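Local coordinates for probable transcriptional regulatory protein, Rv1404 (Mycobacterium tuberculosis, PDB 2NYX), which probably binds DNA as a transcription factor of the MarR family, and forms a dimer of winged helix-turn-helix subunits, at residues B[31-36]-B[43-48]; B[37-42]-B[110-115]; B[47-52]-B[67-72]; B[52-55]-B[59-62]; B[93-96]-B[101-104]. All coordinates share one frame; numbering follows the deposited sequence.

Interaction 1. Residues B[31-36]-B[43-48]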
# COMPACT_ATOMS: atom_id res chain seq x y z
N ILE B 31 3.10 3.75 6.47
CA ILE B 31 2.16 4.66 7.13
C ILE B 31 0.75 4.43 6.59
O ILE B 31 -0.22 4.38 7.34
CB ILE B 31 2.55 6.15 6.96
CG1 ILE B 31 3.81 6.50 7.76
CG2 ILE B 31 1.40 7.07 7.40
CD1 ILE B 31 4.33 7.91 7.50
N SER B 32 0.65 4.29 5.27
CA SER B 32 -0.62 4.00 4.63
C SER B 32 -1.18 2.67 5.13
O SER B 32 -2.34 2.59 5.52
CB SER B 32 -0.47 3.99 3.12
OG SER B 32 0.06 5.22 2.66
N ALA B 33 -0.33 1.64 5.12
CA ALA B 33 -0.75 0.29 5.50
C ALA B 33 -1.19 0.27 6.94
O ALA B 33 -2.20 -0.34 7.27
CB ALA B 33 0.36 -0.70 5.27
N HIS B 34 -0.45 0.95 7.80
CA HIS B 34 -0.78 1.06 9.20
C HIS B 34 -2.12 1.74 9.42
O HIS B 34 -2.89 1.33 10.28
CB HIS B 34 0.31 1.81 9.97
CG HIS B 34 -0.01 2.03 11.42
ND1 HIS B 34 -0.27 3.28 11.94
CD2 HIS B 34 -0.15 1.15 12.44
CE1 HIS B 34 -0.53 3.16 13.23
NE2 HIS B 34 -0.47 1.89 13.56
N SER B 35 -2.40 2.79 8.64
CA SER B 35 -3.64 3.55 8.80
C SER B 35 -4.88 2.73 8.48
O SER B 35 -5.92 2.88 9.12
CB SER B 35 -3.60 4.85 7.99
OG SER B 35 -3.86 4.63 6.62
N ILE B 36 -4.77 1.85 7.49
CA ILE B 36 -5.83 0.92 7.16
C ILE B 36 -6.02 -0.07 8.30
O ILE B 36 -7.14 -0.28 8.77
CB ILE B 36 -5.50 0.13 5.88
CG1 ILE B 36 -5.23 1.08 4.72
CG2 ILE B 36 -6.64 -0.83 5.56
CD1 ILE B 36 -4.67 0.40 3.46
N ILE B 43 -9.14 -5.91 7.22
CA ILE B 43 -9.25 -5.49 5.84
C ILE B 43 -7.89 -5.48 5.11
O ILE B 43 -6.93 -4.86 5.57
CB ILE B 43 -10.02 -4.15 5.75
CG1 ILE B 43 -10.34 -3.80 4.30
CG2 ILE B 43 -9.26 -3.03 6.44
CD1 ILE B 43 -11.51 -2.89 4.18
N THR B 44 -7.82 -6.21 4.00
CA THR B 44 -6.62 -6.27 3.17
C THR B 44 -6.46 -4.98 2.37
O THR B 44 -7.41 -4.21 2.24
CB THR B 44 -6.63 -7.47 2.17
OG1 THR B 44 -7.56 -7.21 1.10
CG2 THR B 44 -6.98 -8.78 2.87
N ILE B 45 -5.26 -4.76 1.84
CA ILE B 45 -4.96 -3.59 1.01
C ILE B 45 -5.77 -3.53 -0.30
O ILE B 45 -6.32 -2.48 -0.63
CB ILE B 45 -3.42 -3.40 0.79
CG1 ILE B 45 -2.76 -2.95 2.10
CG2 ILE B 45 -3.14 -2.42 -0.35
CD1 ILE B 45 -1.30 -2.52 2.01
N PRO B 46 -5.85 -4.66 -1.05
CA PRO B 46 -6.77 -4.68 -2.21
C PRO B 46 -8.22 -4.35 -1.84
O PRO B 46 -8.89 -3.59 -2.55
CB PRO B 46 -6.64 -6.12 -2.72
CG PRO B 46 -5.26 -6.55 -2.28
CD PRO B 46 -5.09 -5.92 -0.94
N GLN B 47 -8.70 -4.91 -0.74
CA GLN B 47 -10.03 -4.59 -0.24
C GLN B 47 -10.17 -3.09 0.01
O GLN B 47 -11.14 -2.48 -0.45
CB GLN B 47 -10.33 -5.39 1.03
CG GLN B 47 -10.70 -6.83 0.73
CD GLN B 47 -10.69 -7.72 1.95
OE1 GLN B 47 -10.58 -7.25 3.09
NE2 GLN B 47 -10.82 -9.02 1.72
N PHE B 48 -9.21 -2.48 0.69
CA PHE B 48 -9.31 -1.06 0.97
C PHE B 48 -9.30 -0.19 -0.30
O PHE B 48 -10.05 0.78 -0.38
CB PHE B 48 -8.26 -0.57 1.97
CG PHE B 48 -8.46 0.85 2.37
CD1 PHE B 48 -9.51 1.20 3.22
CD2 PHE B 48 -7.67 1.86 1.83
CE1 PHE B 48 -9.72 2.53 3.56
CE2 PHE B 48 -7.88 3.19 2.17
CZ PHE B 48 -8.90 3.53 3.04

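Interaction 2. Residues B[37-42]-B[110-115]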
# COMPACT_ATOMS: atom_id res chain seq x y z
N ALA B 37 -4.91 -0.64 8.76
CA ALA B 37 -4.92 -1.68 9.77
C ALA B 37 -5.45 -1.18 11.11
O ALA B 37 -5.95 -1.97 11.90
CB ALA B 37 -3.53 -2.25 9.93
N GLN B 38 -5.34 0.13 11.36
CA GLN B 38 -5.76 0.70 12.64
C GLN B 38 -7.27 0.89 12.76
O GLN B 38 -7.79 1.02 13.86
CB GLN B 38 -4.98 1.99 12.99
CG GLN B 38 -5.46 3.29 12.31
CD GLN B 38 -4.60 4.52 12.68
OE1 GLN B 38 -4.04 5.21 11.80
NE2 GLN B 38 -4.48 4.81 13.99
N VAL B 39 -7.96 0.90 11.63
CA VAL B 39 -9.42 1.08 11.63
C VAL B 39 -10.13 -0.26 11.59
O VAL B 39 -11.02 -0.52 12.39
CB VAL B 39 -9.88 2.01 10.48
CG1 VAL B 39 -11.40 2.04 10.38
CG2 VAL B 39 -9.33 3.42 10.70
N ASP B 40 -9.74 -1.12 10.64
CA ASP B 40 -10.19 -2.50 10.64
C ASP B 40 -8.99 -3.41 10.50
O ASP B 40 -8.28 -3.36 9.50
CB ASP B 40 -11.24 -2.77 9.54
CG ASP B 40 -11.98 -4.10 9.75
OD1 ASP B 40 -11.39 -5.06 10.31
OD2 ASP B 40 -13.16 -4.19 9.35
N GLU B 41 -8.78 -4.24 11.51
CA GLU B 41 -7.66 -5.18 11.58
C GLU B 41 -7.67 -6.17 10.43
O GLU B 41 -6.61 -6.65 10.02
CB GLU B 41 -7.74 -5.99 12.89
CG GLU B 41 -8.00 -5.19 14.15
CD GLU B 41 -8.89 -5.94 15.13
OE1 GLU B 41 -8.49 -6.12 16.30
OE2 GLU B 41 -9.98 -6.37 14.72
N ASN B 42 -8.86 -6.48 9.92
CA ASN B 42 -9.10 -7.57 8.98
C ASN B 42 -9.13 -7.20 7.51
O ASN B 42 -9.17 -8.07 6.64
CB ASN B 42 -10.43 -8.26 9.32
CG ASN B 42 -10.30 -9.26 10.45
OD1 ASN B 42 -11.29 -9.82 10.89
ND2 ASN B 42 -9.07 -9.49 10.92
N ARG B 110 -18.18 4.16 3.80
CA ARG B 110 -17.70 5.54 3.64
C ARG B 110 -16.97 6.03 4.89
O ARG B 110 -15.98 6.77 4.78
CB ARG B 110 -18.84 6.50 3.28
CG ARG B 110 -19.83 5.95 2.27
CD ARG B 110 -20.91 6.96 1.87
NE ARG B 110 -20.65 7.46 0.53
CZ ARG B 110 -21.36 7.15 -0.55
NH1 ARG B 110 -22.44 6.37 -0.47
NH2 ARG B 110 -21.01 7.66 -1.73
N ASP B 111 -17.46 5.61 6.06
CA ASP B 111 -16.80 5.92 7.33
C ASP B 111 -15.42 5.30 7.41
O ASP B 111 -14.47 5.97 7.82
CB ASP B 111 -17.64 5.44 8.50
CG ASP B 111 -18.91 6.24 8.68
OD1 ASP B 111 -18.91 7.46 8.33
OD2 ASP B 111 -19.92 5.66 9.16
N VAL B 112 -15.30 4.04 7.00
CA VAL B 112 -14.01 3.37 6.94
C VAL B 112 -13.00 4.16 6.10
O VAL B 112 -11.91 4.47 6.58
CB VAL B 112 -14.16 1.91 6.46
CG1 VAL B 112 -12.85 1.34 5.94
CG2 VAL B 112 -14.69 1.05 7.59
N VAL B 113 -13.39 4.49 4.86
CA VAL B 113 -12.55 5.28 3.97
C VAL B 113 -12.19 6.63 4.59
O VAL B 113 -11.05 7.06 4.52
CB VAL B 113 -13.22 5.49 2.57
CG1 VAL B 113 -12.42 6.48 1.72
CG2 VAL B 113 -13.36 4.17 1.82
N ARG B 114 -13.18 7.30 5.17
CA ARG B 114 -12.97 8.61 5.79
C ARG B 114 -12.05 8.54 7.00
O ARG B 114 -11.17 9.38 7.15
CB ARG B 114 -14.32 9.24 6.16
CG ARG B 114 -14.23 10.59 6.85
CD ARG B 114 -15.64 11.21 7.02
NE ARG B 114 -15.83 11.96 8.27
CZ ARG B 114 -15.16 13.07 8.62
NH1 ARG B 114 -14.21 13.58 7.82
NH2 ARG B 114 -15.43 13.68 9.77
N GLN B 115 -12.26 7.54 7.85
CA GLN B 115 -11.45 7.32 9.05
C GLN B 115 -9.97 7.00 8.78
O GLN B 115 -9.09 7.60 9.38
CB GLN B 115 -12.06 6.20 9.89
CG GLN B 115 -13.20 6.65 10.77
CD GLN B 115 -13.67 5.54 11.69
OE1 GLN B 115 -13.36 5.55 12.89
NE2 GLN B 115 -14.41 4.57 11.14

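Interaction 3. Residues B[47-52]-B[67-72]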
# COMPACT_ATOMS: atom_id res chain seq x y z
N GLN B 47 -8.70 -4.91 -0.74
CA GLN B 47 -10.03 -4.59 -0.24
C GLN B 47 -10.17 -3.09 0.01
O GLN B 47 -11.14 -2.48 -0.45
CB GLN B 47 -10.33 -5.39 1.03
CG GLN B 47 -10.70 -6.83 0.73
CD GLN B 47 -10.69 -7.72 1.95
OE1 GLN B 47 -10.58 -7.25 3.09
NE2 GLN B 47 -10.82 -9.02 1.72
N PHE B 48 -9.21 -2.48 0.69
CA PHE B 48 -9.31 -1.06 0.97
C PHE B 48 -9.30 -0.19 -0.30
O PHE B 48 -10.05 0.78 -0.38
CB PHE B 48 -8.26 -0.57 1.97
CG PHE B 48 -8.46 0.85 2.37
CD1 PHE B 48 -9.51 1.20 3.22
CD2 PHE B 48 -7.67 1.86 1.83
CE1 PHE B 48 -9.72 2.53 3.56
CE2 PHE B 48 -7.88 3.19 2.17
CZ PHE B 48 -8.90 3.53 3.04
N ARG B 49 -8.47 -0.56 -1.27
CA ARG B 49 -8.44 0.13 -2.55
C ARG B 49 -9.81 0.09 -3.26
O ARG B 49 -10.28 1.11 -3.78
CB ARG B 49 -7.31 -0.43 -3.44
CG ARG B 49 -7.17 0.24 -4.80
CD ARG B 49 -6.92 1.74 -4.65
NE ARG B 49 -7.10 2.47 -5.90
CZ ARG B 49 -6.94 3.78 -6.02
NH1 ARG B 49 -6.59 4.51 -4.97
NH2 ARG B 49 -7.12 4.38 -7.18
N THR B 50 -10.45 -1.07 -3.26
CA THR B 50 -11.83 -1.24 -3.74
C THR B 50 -12.75 -0.16 -3.17
O THR B 50 -13.55 0.43 -3.89
CB THR B 50 -12.39 -2.63 -3.37
OG1 THR B 50 -11.56 -3.63 -3.96
CG2 THR B 50 -13.80 -2.82 -3.87
N LEU B 51 -12.63 0.08 -1.87
CA LEU B 51 -13.50 1.06 -1.21
C LEU B 51 -13.21 2.48 -1.71
O LEU B 51 -14.14 3.24 -1.93
CB LEU B 51 -13.38 0.98 0.31
CG LEU B 51 -13.69 -0.34 1.02
CD1 LEU B 51 -13.58 -0.16 2.50
CD2 LEU B 51 -15.06 -0.83 0.66
N VAL B 52 -11.94 2.81 -1.89
CA VAL B 52 -11.55 4.13 -2.35
C VAL B 52 -12.01 4.37 -3.78
O VAL B 52 -12.51 5.44 -4.11
CB VAL B 52 -10.02 4.37 -2.23
CG1 VAL B 52 -9.63 5.71 -2.84
CG2 VAL B 52 -9.61 4.30 -0.76
N THR B 67 -10.91 -3.54 -13.60
CA THR B 67 -10.01 -2.84 -14.50
C THR B 67 -9.32 -1.71 -13.76
O THR B 67 -8.10 -1.53 -13.90
CB THR B 67 -10.73 -2.32 -15.76
OG1 THR B 67 -11.34 -3.43 -16.42
CG2 THR B 67 -9.76 -1.65 -16.71
N LEU B 68 -10.09 -0.97 -12.96
CA LEU B 68 -9.56 0.12 -12.15
C LEU B 68 -8.66 -0.40 -11.04
O LEU B 68 -7.63 0.21 -10.74
CB LEU B 68 -10.68 0.97 -11.58
CG LEU B 68 -11.49 1.85 -12.53
CD1 LEU B 68 -12.67 2.45 -11.80
CD2 LEU B 68 -10.65 2.95 -13.19
N LEU B 69 -9.01 -1.54 -10.46
CA LEU B 69 -8.14 -2.21 -9.49
C LEU B 69 -6.84 -2.74 -10.09
O LEU B 69 -5.82 -2.79 -9.40
CB LEU B 69 -8.87 -3.35 -8.80
CG LEU B 69 -9.53 -3.00 -7.48
CD1 LEU B 69 -10.64 -4.01 -7.21
CD2 LEU B 69 -8.53 -2.98 -6.32
N GLY B 70 -6.88 -3.15 -11.36
CA GLY B 70 -5.78 -3.85 -12.01
C GLY B 70 -5.65 -5.26 -11.46
O GLY B 70 -4.55 -5.80 -11.34
N VAL B 71 -6.79 -5.85 -11.11
CA VAL B 71 -6.88 -7.19 -10.54
C VAL B 71 -7.75 -8.06 -11.45
O VAL B 71 -8.63 -7.55 -12.15
CB VAL B 71 -7.46 -7.15 -9.09
CG1 VAL B 71 -7.75 -8.54 -8.54
CG2 VAL B 71 -6.51 -6.41 -8.17
N GLN B 72 -7.48 -9.37 -11.45
CA GLN B 72 -8.27 -10.36 -12.18
C GLN B 72 -9.73 -10.36 -11.70
O GLN B 72 -9.98 -10.27 -10.51
CB GLN B 72 -7.61 -11.74 -12.03
CG GLN B 72 -8.57 -12.92 -11.81
CD GLN B 72 -7.86 -14.21 -11.37
OE1 GLN B 72 -6.95 -14.19 -10.53
NE2 GLN B 72 -8.29 -15.34 -11.95
O HOH W 1 -6.39 1.22 -8.44

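Interaction 4. Residues B[52-55]-B[59-62]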
# COMPACT_ATOMS: atom_id res chain seq x y z
N VAL B 52 -11.94 2.81 -1.89
CA VAL B 52 -11.55 4.13 -2.35
C VAL B 52 -12.01 4.37 -3.78
O VAL B 52 -12.51 5.44 -4.11
CB VAL B 52 -10.02 4.37 -2.23
CG1 VAL B 52 -9.63 5.71 -2.84
CG2 VAL B 52 -9.61 4.30 -0.76
N ILE B 53 -11.85 3.35 -4.62
CA ILE B 53 -12.34 3.43 -6.00
C ILE B 53 -13.84 3.70 -5.98
O ILE B 53 -14.34 4.53 -6.76
CB ILE B 53 -11.97 2.18 -6.81
CG1 ILE B 53 -10.46 1.96 -6.78
CG2 ILE B 53 -12.42 2.33 -8.26
CD1 ILE B 53 -9.96 0.85 -7.68
N LEU B 54 -14.56 3.06 -5.07
CA LEU B 54 -16.01 3.24 -5.00
C LEU B 54 -16.44 4.64 -4.52
O LEU B 54 -17.45 5.17 -5.01
CB LEU B 54 -16.71 2.10 -4.23
CG LEU B 54 -16.77 0.77 -5.00
CD1 LEU B 54 -17.38 -0.33 -4.16
CD2 LEU B 54 -17.53 0.92 -6.32
N SER B 55 -15.67 5.25 -3.62
CA SER B 55 -15.99 6.62 -3.20
C SER B 55 -15.68 7.63 -4.30
O SER B 55 -16.39 8.62 -4.46
CB SER B 55 -15.30 7.00 -1.90
OG SER B 55 -13.93 7.24 -2.11
N PRO B 59 -21.20 4.16 -7.95
CA PRO B 59 -21.54 2.79 -8.28
C PRO B 59 -21.04 2.43 -9.67
O PRO B 59 -21.25 3.18 -10.62
CB PRO B 59 -23.08 2.78 -8.22
CG PRO B 59 -23.43 3.99 -7.43
CD PRO B 59 -22.41 4.99 -7.86
N ILE B 60 -20.35 1.29 -9.75
CA ILE B 60 -19.82 0.72 -10.99
C ILE B 60 -19.94 -0.79 -10.95
O ILE B 60 -20.04 -1.39 -9.87
CB ILE B 60 -18.35 1.06 -11.23
CG1 ILE B 60 -17.50 0.69 -10.00
CG2 ILE B 60 -18.19 2.50 -11.65
CD1 ILE B 60 -15.99 0.82 -10.21
N ASN B 61 -19.91 -1.42 -12.12
CA ASN B 61 -20.03 -2.86 -12.23
C ASN B 61 -18.69 -3.55 -11.97
O ASN B 61 -17.67 -2.89 -11.87
CB ASN B 61 -20.67 -3.27 -13.57
CG ASN B 61 -19.74 -3.09 -14.75
OD1 ASN B 61 -18.63 -2.56 -14.64
ND2 ASN B 61 -20.19 -3.56 -15.90
N LEU B 62 -18.72 -4.87 -11.86
CA LEU B 62 -17.51 -5.65 -11.58
C LEU B 62 -16.40 -5.51 -12.62
O LEU B 62 -15.23 -5.42 -12.26
CB LEU B 62 -17.85 -7.12 -11.34
CG LEU B 62 -17.92 -7.62 -9.89
CD1 LEU B 62 -18.55 -6.58 -8.92
CD2 LEU B 62 -18.67 -8.97 -9.83

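Interaction 5. Residues B[93-96]-B[101-104]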
# COMPACT_ATOMS: atom_id res chain seq x y z
N PRO B 93 -29.11 -2.47 -8.45
CA PRO B 93 -29.57 -2.77 -9.80
C PRO B 93 -28.95 -1.82 -10.82
O PRO B 93 -28.71 -0.66 -10.51
CB PRO B 93 -31.08 -2.53 -9.72
CG PRO B 93 -31.42 -2.62 -8.29
CD PRO B 93 -30.23 -2.01 -7.61
N HIS B 94 -28.65 -2.33 -12.01
CA HIS B 94 -28.10 -1.49 -13.07
C HIS B 94 -29.19 -0.54 -13.57
O HIS B 94 -30.31 -0.99 -13.84
CB HIS B 94 -27.52 -2.35 -14.20
CG HIS B 94 -26.89 -1.56 -15.31
ND1 HIS B 94 -27.59 -1.16 -16.43
CD2 HIS B 94 -25.64 -1.07 -15.46
CE1 HIS B 94 -26.80 -0.47 -17.22
NE2 HIS B 94 -25.61 -0.40 -16.66
N PRO B 95 -28.88 0.76 -13.71
CA PRO B 95 -29.85 1.80 -14.09
C PRO B 95 -30.60 1.53 -15.39
O PRO B 95 -31.82 1.70 -15.43
CB PRO B 95 -28.98 3.06 -14.23
CG PRO B 95 -27.58 2.56 -14.36
CD PRO B 95 -27.54 1.34 -13.50
N THR B 96 -29.88 1.12 -16.44
CA THR B 96 -30.48 0.87 -17.76
C THR B 96 -30.99 -0.58 -17.87
O THR B 96 -31.81 -1.02 -17.06
CB THR B 96 -29.49 1.20 -18.92
OG1 THR B 96 -28.51 2.15 -18.47
CG2 THR B 96 -30.24 1.75 -20.14
N LEU B 101 -25.14 -6.58 -11.80
CA LEU B 101 -25.36 -5.72 -10.66
C LEU B 101 -24.20 -4.74 -10.47
O LEU B 101 -23.06 -5.03 -10.84
CB LEU B 101 -25.59 -6.56 -9.39
CG LEU B 101 -27.04 -6.86 -8.96
CD1 LEU B 101 -27.99 -7.06 -10.13
CD2 LEU B 101 -27.07 -8.05 -8.03
N LEU B 102 -24.52 -3.57 -9.92
CA LEU B 102 -23.52 -2.56 -9.60
C LEU B 102 -23.03 -2.71 -8.16
O LEU B 102 -23.75 -3.22 -7.32
CB LEU B 102 -24.09 -1.16 -9.83
CG LEU B 102 -23.75 -0.42 -11.13
CD1 LEU B 102 -23.77 -1.33 -12.34
CD2 LEU B 102 -24.69 0.75 -11.33
N ALA B 103 -21.80 -2.28 -7.90
CA ALA B 103 -21.26 -2.24 -6.54
C ALA B 103 -21.16 -0.80 -6.03
O ALA B 103 -20.71 0.08 -6.75
CB ALA B 103 -19.89 -2.90 -6.50
N ALA B 104 -21.56 -0.57 -4.79
CA ALA B 104 -21.50 0.77 -4.22
C ALA B 104 -21.21 0.74 -2.73
O ALA B 104 -21.45 -0.27 -2.07
CB ALA B 104 -22.79 1.55 -4.50

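Interaction 1. Residues B[31-36]-B[43-48]
I36 stands at the centre of this helix-to-helix packing in the MarR-type fold, its branches shared among I43, I45 and F48. The CA atoms of A33 and I45 lie 7.3 Å apart. CG1 of I36 lies over one face of the F48 ring, 4.2 Å from the centroid and 23° off the normal, a CH-pi contact displaced toward the rim on the CD2 side. CD1, one bond further, continues across that rim, I36 CD1 coming 3.7 Å from F48 CD2; its other flank meets CG1 of I45. With chi1 at -56°, CG1 sits beside the backbone N and CG2 anti to it, which directs I36 CG2 to I43 CG2 at 3.5 Å, the two side chains crossing nearly at right angles. At the margin, CD1 of I45 rests 4.1 Å from A33 CB. I45 also packs on I45 of the second subunit, which brings this edge of the contact to the dimer interface, while the F48 ring reaches on to V116 of helix 107-128.

Behind the first shell, helix 45-57 is started by a capping box. T44 OG1 accepts from Q47 N, and Q47 OE1 accepts in return from T44 N, approached from well above the carbonyl plane. On the other helix, S32 O takes two donors, I36 N and S35 OG; the hydroxyl bond, S35 OG to S32 O, measures 2.8 Å.

Interaction 2. Residues B[37-42]-B[110-115]
V39 of helix 26-39 faces V112 and Q115 of helix 107-128, where the CA atoms of V39 and V112 come as near as 7.0 Å. V39 projects its CB toward the opposing helix, and both methyls are spent on it. CG1, anti to the backbone N (chi1 172°), has Q115 NE2 as its nearest neighbour at 4.0 Å, with V112 CG2 a looser partner at 4.4 Å. CG2, beside the backbone N, drops instead on the root of Q115, with V39 CG2 4.0 Å from Q115 CB and close to the carbonyl carbon of that residue.

Q115 thus meets the valine twice, with its first methylene and with the amide at its end. Its CG lies beside its own backbone N (chi1 -82°), and from there the chain runs extended, carrying the amide past V39 CG1. V39 also leans on V116, the next residue of the same helix, while V112 turns on to F48 and L51 of helix 45-57. The contact therefore forms one edge of a three-helix junction in the MarR-type fold.

Immediately after V39 the chain is turned by D40: its OD1 accepts from N42 N at 2.9 Å, the bond of an Asx turn, met on the anti side of the carboxylate and 34° out of its plane. No hydrogen bond joins the two segments themselves. The contact is van der Waals packing, loosely valine on valine at the buried side and valine against the methylene and amide of Q115 at the exposed rim, so shape and burial, not polar pairing, hold V39 here.

Interaction 3. Residues B[47-52]-B[67-72]
L69 contributes the most buried surface here, laying its two methyls across T50 and R49 at the point where helices 45-57 and 62-69 approach, with 6.9 Å between the CA atoms of T50 and L69. CD1 of L69 sits 3.4 Å from T50 OG1. That oxygen lies beside its backbone N (chi1 -60°) and is hydrogen-bonded to P46 O one turn earlier, which satisfies the hydroxyl within its own helix, consistent with the methyl packing against it. CD2 of L69 bridges the two partners, 3.9 Å from T50 OG1 and 3.8 Å from R49 CG.

R49 uses its aliphatic root for this packing. CG is anti to the backbone N, and a bend at chi2 (58°) carries the rest of the chain alongside the leucine in the opposite direction. The guanidinium is held from two ends: NH2 makes a salt bridge with E152 OE1, and R49 NE donates to a water 2.9 Å away that in turn donates to L68 O at 2.8 Å. This water is the polar link between the segments, which share no direct hydrogen bond.

Past L69, helix 62-69 stops in a Schellman motif with G70, of positive phi, at C-prime; G70 O is taken up by H34 ND1 of the second subunit. V71 and L69 then touch T76 of the next helix, 73-85. Two helices joined by such a tight turn, the first seated on a supporting helix, are the helix-turn-helix of the MarR family, in which the second helix, here 73-85, is probably the one that reads DNA.

Interaction 4. Residues B[52-55]-B[59-62]
The short strand 60-61, an edge of the winged helix's small antiparallel sheet, is anchored on helix 45-57 by I60, which meets L54 and I53. The CB of I60 is directed at the helix. CG1 of I60 approaches L54 CD2 at 3.7 Å, the closest touch of the pair, and I60 CD1 lies a little further from the same L54 CD2, at 4.2 Å. With chi1 at 52°, CG1 is held between the backbone N and the carbonyl carbon, and the extended chi2 sends I60 CD1 onward to I53, whose CG2 it meets at 4.3 Å. L54 answers with CG beside its own backbone N, which brings its CD2 out to the strand. The two side chains pass at a slant, and nothing polar joins the segments.

N61, turned the opposite way, is the N-cap of helix 62-69; its OD1 is hydrogen-bonded to T64 OG1 and its ND2 to E100 OE2. Around the contact, I60 pairs through its backbone with A103 of strand 102-105, and its side chain also touches L65 and L68 of helix 62-69. L54 continues to I89 and L105, so this apolar patch lies where helix 45-57, helix 62-69 and the three-stranded sheet converge.

Interaction 5. Residues B[93-96]-B[101-104]
H94 ND1 is hydrogen-bonded to S97 O, while the carbon side of the same imidazole meets L102 across the loop. That leucine has the most surface buried by the contact. L102 CD1 comes to the edge of the H94 ring, near the ring plane, 3.6 Å from H94 CD2. The other methyl, L102 CD2, touches P95 CD, also at 3.6 Å, and has P93 O as a more distant neighbour at 4.3 Å. The leucine fork is thus divided between two successive residues, one methyl to the histidine and one to the proline.

H94 CG is anti to its backbone N (chi1 -178°), and the ring is further placed by the residue that follows it: P95 CD lies 3.5 Å above one face of the H94 imidazole, offset toward its rim. The two L102 contacts therefore fall on neighbours that already pack against each other.

The backbones run close, 5.2 Å between the CA atoms of P93 and L101. L102 is bonded through its backbone to L92 and A104 to D90, while R91 NH1 makes weak hydrogen bonds with both L101 O and L102 O. The chain between antiparallel strands 89-92 and 102-105 forms a loop, and the contact closes its base at the surface. This hairpin is the wing of the winged helix-turn-helix, which in MarR relatives commonly reaches DNA beside the recognition helix.

In the fold
Interactions 1, 3 and 4 are buried and share helix 45-57: the first sets it against helix 26-39, the second against helix 62-69, both bordering the second subunit, and interaction 4 takes its far end to strand 60-61. Interaction 2, only partly buried, joins helix 26-39 to helix 107-128; V112 and V113 there touch F48 and L51. A probable hydrogen bond from A103 N to I60 O leads from interaction 4 to interaction 5, a surface contact whose centre lies about 22 Å from the centre of the chain. Interactions 1 and 4 rest on apolar branches, interaction 2 sets a valine against valine and glutamine, interaction 3 adds a bridging water, and interaction 5 packs leucine against histidine and proline.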